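Ferric vibriobactin ABC transporter, periplasmic ferric vibriobactin-binding protein (Vibrio cholerae, PDB 3R5T) binds the iron(III)-loaded siderophore vibriobactin in the periplasm and probably delivers it to an ABC transporter of the inner membrane. Local coordinates at residues G35-L38 and P43-A46; T17-Q22 and P87-V92; Q191-V196 and E277-L282. All blocks are in the same frame, centred on the assembly; numbering follows the deposited sequence. Where two conformers were deposited one is given.

Contact 1. Residues G35-L38 and P43-A46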
# COMPACT_ATOMS: atom_id res chain seq x y z
N GLY A 35 7.52 4.32 -0.35
CA GLY A 35 6.56 5.21 -0.97
C GLY A 35 6.00 6.25 -0.00
O GLY A 35 5.83 7.42 -0.36
N THR A 36 5.74 5.84 1.24
CA THR A 36 5.19 6.76 2.22
C THR A 36 6.25 7.70 2.78
O THR A 36 5.97 8.88 3.05
CB THR A 36 4.38 5.99 3.28
OG1 THR A 36 3.25 5.39 2.62
CG2 THR A 36 3.86 6.94 4.37
N LEU A 37 7.48 7.20 2.92
CA LEU A 37 8.59 8.09 3.27
C LEU A 37 8.72 9.19 2.21
O LEU A 37 8.85 10.38 2.55
CB LEU A 37 9.90 7.32 3.44
CG LEU A 37 9.96 6.43 4.69
CD1 LEU A 37 11.06 5.42 4.56
CD2 LEU A 37 10.16 7.25 5.94
N LEU A 38 8.67 8.82 0.94
CA LEU A 38 8.71 9.83 -0.12
C LEU A 38 7.51 10.80 -0.07
O LEU A 38 7.65 12.00 -0.34
CB LEU A 38 8.81 9.15 -1.49
CG LEU A 38 10.13 8.40 -1.74
CD1 LEU A 38 10.03 7.48 -2.93
CD2 LEU A 38 11.28 9.39 -1.90
N PRO A 43 13.78 12.34 4.55
CA PRO A 43 15.10 12.20 3.93
C PRO A 43 15.54 10.75 3.86
O PRO A 43 16.50 10.32 4.51
CB PRO A 43 16.00 13.01 4.86
CG PRO A 43 15.29 12.98 6.19
CD PRO A 43 13.84 12.97 5.88
N VAL A 44 14.80 9.98 3.06
CA VAL A 44 15.15 8.59 2.81
C VAL A 44 16.25 8.56 1.76
O VAL A 44 16.11 9.12 0.67
CB VAL A 44 13.93 7.69 2.44
CG1 VAL A 44 13.13 8.29 1.28
CG2 VAL A 44 14.39 6.26 2.15
N ILE A 45 17.36 7.95 2.11
CA ILE A 45 18.54 8.05 1.26
C ILE A 45 18.89 6.73 0.56
O ILE A 45 19.75 6.70 -0.32
CB ILE A 45 19.75 8.70 2.01
CG1 ILE A 45 20.01 7.99 3.34
CG2 ILE A 45 19.47 10.17 2.28
CD1 ILE A 45 20.67 6.63 3.21
N ALA A 46 18.16 5.67 0.90
CA ALA A 46 18.41 4.36 0.32
C ALA A 46 17.23 3.47 0.66
O ALA A 46 16.60 3.65 1.70
CB ALA A 46 19.72 3.76 0.87
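L37 on helix 31-39 and V44 at the start of strand 44-49 bring their backbones within 6.6 Å, CA to CA, the closest such approach between 35-38 and 43-46. Both residues direct CB toward the opposite segment, and the contact between them is purely apolar. V44 does the work with a forked isopropyl group. Its CG1 lies 4.0 Å from L37 CB, at the root of that side chain, and also 3.8 Å from the methyl L38 CD2. The other branch turns to the far end of the leucine, where V44 CG2 stands 4.2 Å from L37 CD1. V44 thus meets L37 at both its base and its far end, and the two side chains run across each other at about a right angle. The torsion explains the reach: with chi1 at 53°, CG1 is tucked between the backbone N and the carbonyl carbon and faces the helix. L38 sets off along a different line from L37, yet its CD2 swings in to meet the same valine methyl. All three side chains are buried. The contact belongs to the beta-alpha-beta unit made of strand 26-28, helix 31-39 and strand 44-49. Strand 44-49 pairs in parallel with strands 26-28 and 69-73, while L37 also touches S28 of the first strand and L130 of helix 123-134, which packs against helix 31-39.

Contact 2. Residues T17-Q22 and P87-V92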
# COMPACT_ATOMS: atom_id res chain seq x y z
N THR A 17 12.00 1.97 20.54
CA THR A 17 13.29 2.42 20.04
C THR A 17 13.46 3.88 20.39
O THR A 17 12.60 4.69 20.10
CB THR A 17 13.40 2.27 18.50
OG1 THR A 17 13.32 0.88 18.17
CG2 THR A 17 14.70 2.86 17.98
N THR A 18 14.57 4.20 21.04
CA THR A 18 14.88 5.60 21.29
C THR A 18 15.62 6.17 20.10
O THR A 18 16.66 5.66 19.67
CB THR A 18 15.67 5.78 22.59
OG1 THR A 18 14.87 5.33 23.68
CG2 THR A 18 16.03 7.25 22.81
N ILE A 19 15.05 7.23 19.54
CA ILE A 19 15.68 7.95 18.46
C ILE A 19 16.34 9.19 19.04
O ILE A 19 15.67 10.11 19.49
CB ILE A 19 14.66 8.30 17.37
CG1 ILE A 19 13.89 7.04 16.94
CG2 ILE A 19 15.33 8.96 16.20
CD1 ILE A 19 12.76 7.33 15.98
N PRO A 20 17.67 9.18 19.08
CA PRO A 20 18.45 10.18 19.83
C PRO A 20 18.37 11.59 19.24
O PRO A 20 18.39 12.58 19.98
CB PRO A 20 19.89 9.66 19.73
CG PRO A 20 19.77 8.22 19.34
CD PRO A 20 18.52 8.11 18.53
N SER A 21 18.28 11.66 17.92
CA SER A 21 18.29 12.93 17.20
C SER A 21 17.36 12.84 15.99
O SER A 21 17.12 11.74 15.48
CB SER A 21 19.71 13.24 16.74
OG SER A 21 20.30 12.10 16.12
N GLN A 22 16.86 13.98 15.52
CA GLN A 22 16.00 13.95 14.33
C GLN A 22 16.71 13.26 13.17
O GLN A 22 17.78 13.68 12.75
CB GLN A 22 15.59 15.35 13.88
CG GLN A 22 14.60 15.35 12.71
CD GLN A 22 14.00 16.72 12.43
OE1 GLN A 22 14.58 17.74 12.80
NE2 GLN A 22 12.84 16.74 11.77
N PRO A 87 23.32 5.30 7.99
CA PRO A 87 22.00 5.86 8.28
C PRO A 87 21.88 6.25 9.75
O PRO A 87 22.65 5.77 10.59
CB PRO A 87 21.06 4.71 7.96
CG PRO A 87 21.88 3.48 8.24
CD PRO A 87 23.28 3.83 7.87
N ASP A 88 20.92 7.11 10.06
CA ASP A 88 20.59 7.40 11.45
C ASP A 88 19.17 6.94 11.83
O ASP A 88 18.70 7.19 12.94
CB ASP A 88 20.80 8.88 11.79
CG ASP A 88 20.02 9.83 10.89
OD1 ASP A 88 19.17 9.37 10.08
OD2 ASP A 88 20.26 11.05 11.01
N LEU A 89 18.51 6.27 10.89
CA LEU A 89 17.26 5.58 11.20
C LEU A 89 17.10 4.48 10.17
O LEU A 89 17.24 4.73 8.99
CB LEU A 89 16.06 6.53 11.13
CG LEU A 89 14.70 5.89 11.49
CD1 LEU A 89 14.62 5.54 12.97
CD2 LEU A 89 13.55 6.81 11.11
N ILE A 90 16.76 3.28 10.63
CA ILE A 90 16.49 2.16 9.74
C ILE A 90 15.05 1.71 9.93
O ILE A 90 14.61 1.50 11.07
CB ILE A 90 17.46 0.97 10.03
CG1 ILE A 90 18.90 1.39 9.77
CG2 ILE A 90 17.11 -0.25 9.16
CD1 ILE A 90 19.94 0.44 10.34
N VAL A 91 14.29 1.60 8.83
CA VAL A 91 12.88 1.26 8.92
C VAL A 91 12.61 -0.14 8.41
O VAL A 91 13.12 -0.53 7.36
CB VAL A 91 11.99 2.26 8.14
CG1 VAL A 91 10.53 1.97 8.41
CG2 VAL A 91 12.35 3.70 8.52
N VAL A 92 11.85 -0.89 9.21
CA VAL A 92 11.57 -2.31 8.95
C VAL A 92 10.07 -2.55 8.98
O VAL A 92 9.36 -1.93 9.77
CB VAL A 92 12.25 -3.20 10.03
CG1 VAL A 92 12.02 -4.67 9.76
CG2 VAL A 92 13.76 -2.93 10.11
O HOH W 1 20.14 12.28 13.42
O HOH W 2 18.90 8.90 15.14
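I19, the last residue of the N-terminal beta hairpin (strands 7-10 and 16-19), meets L89 at the start of strand 89-93, and so fastens the hairpin to the five-stranded parallel sheet of the N-terminal lobe. Along 17-22, T17 comes first: its side chain is directed to neighbours beyond 87-92, with OG1 hydrogen-bonded to T113 O and N11 ND2. At I19 the backbones are nearest, 7.8 Å between its CA and that of L89, too far for direct pairing of the strands. The gap is bridged by side chains, both directed toward each other from CB, and contact is made at the terminal methyls, I19 CD1 to L89 CD1, at 4.0 Å. The leucine gets there with CG anti to its own N (chi1 -178°), while I19 is extended at its second torsion (174°); the two chains meet obliquely rather than in line. W5 covers I19 as well. Beyond P20 the chemistry turns polar. S21 and Q22 approach D88 through water, Q22 O and D88 OD2 being 4.0 Å apart without a direct bond. One water bridges that gap, donating to Q22 O at 2.8 Å. It also donates to D88 OD2, 2.7 Å away, and in the conformer of S21 described here it accepts a third bond from S21 OG. Q22 sends its amide elsewhere, NE2 bonding to T134 O. The D88 carboxylate is mainly held by the chain just after Q22, OD1 accepting from R25 N and OD2 from K24 N. Another water donates weakly to S21 O and more firmly, at 2.8 Å, to the backbone oxygen D88 O.

Contact 3. Residues Q191-V196 and E277-L282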
# COMPACT_ATOMS: atom_id res chain seq x y z
N GLN A 191 -13.22 3.25 0.19
CA GLN A 191 -14.27 3.70 1.10
C GLN A 191 -14.31 5.22 1.16
O GLN A 191 -15.40 5.83 1.25
CB GLN A 191 -14.03 3.17 2.51
CG GLN A 191 -14.18 1.67 2.69
CD GLN A 191 -13.63 1.22 4.04
OE1 GLN A 191 -13.72 1.95 5.03
NE2 GLN A 191 -13.04 0.02 4.08
N SER A 192 -13.13 5.84 1.14
CA SER A 192 -13.02 7.30 1.30
C SER A 192 -13.65 8.09 0.17
O SER A 192 -14.01 9.26 0.36
CB SER A 192 -11.58 7.74 1.53
OG SER A 192 -10.82 7.72 0.33
N VAL A 193 -13.79 7.48 -1.01
CA VAL A 193 -14.50 8.13 -2.10
C VAL A 193 -15.90 7.56 -2.33
O VAL A 193 -16.48 7.73 -3.40
CB VAL A 193 -13.69 8.13 -3.40
CG1 VAL A 193 -12.42 8.96 -3.21
CG2 VAL A 193 -13.35 6.70 -3.83
N GLY A 194 -16.42 6.86 -1.32
CA GLY A 194 -17.82 6.46 -1.31
C GLY A 194 -18.13 5.03 -1.71
O GLY A 194 -19.31 4.66 -1.80
N VAL A 195 -17.10 4.23 -1.98
CA VAL A 195 -17.33 2.82 -2.28
C VAL A 195 -17.71 2.08 -1.01
O VAL A 195 -17.15 2.33 0.05
CB VAL A 195 -16.06 2.15 -2.88
CG1 VAL A 195 -16.34 0.69 -3.19
CG2 VAL A 195 -15.62 2.91 -4.13
N VAL A 196 -18.67 1.17 -1.13
CA VAL A 196 -19.06 0.31 -0.02
C VAL A 196 -18.43 -1.06 -0.26
O VAL A 196 -18.69 -1.69 -1.30
CB VAL A 196 -20.59 0.20 0.10
CG1 VAL A 196 -20.94 -0.72 1.25
CG2 VAL A 196 -21.22 1.59 0.28
N GLU A 277 -3.13 7.76 -8.51
CA GLU A 277 -3.40 7.11 -9.78
C GLU A 277 -4.76 6.41 -9.73
O GLU A 277 -5.55 6.50 -10.67
CB GLU A 277 -2.30 6.10 -10.13
CG GLU A 277 -0.94 6.72 -10.42
CD GLU A 277 0.05 5.72 -11.00
OE1 GLU A 277 -0.37 4.81 -11.74
OE2 GLU A 277 1.26 5.87 -10.75
N ILE A 278 -5.00 5.69 -8.65
CA ILE A 278 -6.26 4.97 -8.46
C ILE A 278 -7.48 5.89 -8.46
O ILE A 278 -8.47 5.62 -9.15
CB ILE A 278 -6.24 4.11 -7.18
CG1 ILE A 278 -5.17 3.03 -7.31
CG2 ILE A 278 -7.60 3.51 -6.91
CD1 ILE A 278 -4.78 2.33 -5.99
N ILE A 279 -7.43 6.97 -7.69
CA ILE A 279 -8.52 7.92 -7.66
C ILE A 279 -8.71 8.56 -9.03
O ILE A 279 -9.85 8.73 -9.48
CB ILE A 279 -8.28 8.99 -6.57
CG1 ILE A 279 -8.20 8.32 -5.20
CG2 ILE A 279 -9.38 10.05 -6.58
CD1 ILE A 279 -9.28 7.28 -4.94
N ASN A 280 -7.61 8.89 -9.71
CA ASN A 280 -7.71 9.42 -11.07
C ASN A 280 -8.48 8.46 -11.97
O ASN A 280 -9.30 8.88 -12.78
CB ASN A 280 -6.33 9.70 -11.67
CG ASN A 280 -5.69 10.98 -11.14
OD1 ASN A 280 -6.33 11.80 -10.47
ND2 ASN A 280 -4.40 11.15 -11.45
N SER A 281 -8.22 7.16 -11.82
CA SER A 281 -8.88 6.17 -12.67
C SER A 281 -10.38 6.13 -12.37
O SER A 281 -11.20 5.92 -13.27
CB SER A 281 -8.26 4.77 -12.52
OG SER A 281 -8.69 4.10 -11.35
N LEU A 282 -10.74 6.35 -11.11
CA LEU A 282 -12.14 6.35 -10.73
C LEU A 282 -12.86 7.57 -11.30
O LEU A 282 -14.00 7.46 -11.76
CB LEU A 282 -12.28 6.29 -9.21
CG LEU A 282 -11.73 5.02 -8.55
CD1 LEU A 282 -12.01 5.09 -7.08
CD2 LEU A 282 -12.34 3.76 -9.17
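A Schellman motif ends helix 185-192, and V193, just before its C-prime glycine, packs against helix 272-286. The motif is defined by two backbone bonds: G194 N to Q191 O, 3.0 Å long, and V195 N to L190 O. G194 takes a positive phi of 100°, the left-handed turn expected of the C-prime residue. As the chain leaves the helix, V193 directs its CB toward 277-282, and its two methyls divide between two residues one helical turn apart. V193 CG1 meets I279 CD1 at 4.0 Å, the two side chains reaching tip to tip. V193 CG2 touches L282 CD1 at 3.9 Å, this time at a slant. The isoleucine's CB is not aimed at the valine; its second torsion of -45° bends CD1 round to the contact, whereas L282 has its CB directed toward 191-196. The backbones stay 8.2 Å apart at their nearest, between V193 CA and I279 CA, so the methyl groups alone bridge the gap. I279 is packed further by W150 and V154 of helix 137-155 and by L189 of helix 185-192. Within 277-282, the hydroxyl S281 OG donates to I278 O at 2.7 Å, an oxygen that also accepts from L282 N. That polar bond stays within its own helix. Across the interface the attraction is therefore dispersive and hydrophobic, from three buried aliphatic side chains, with the turn at the helix end probably helping to place V193.

Contacts 1 and 2 both reach the five-stranded parallel sheet, at strands 44-49 and 89-93, and their centres lie about 13 Å apart; along the chain, contact 1 is nested inside the loop closed by contact 2. Contact 3 joins the turn that ends helix 185-192 to helix 272-286, its centre about 25 Å from that of contact 1 and about 34 Å from that of contact 2, on the opposite side of the chain's centre from the latter. Contacts 1 and 3 are buried and aliphatic, each with a valine whose two methyls serve two leucine or isoleucine partners. Contact 2, farther from the centre, is only partly buried and adds water-mediated bonds to one methyl contact.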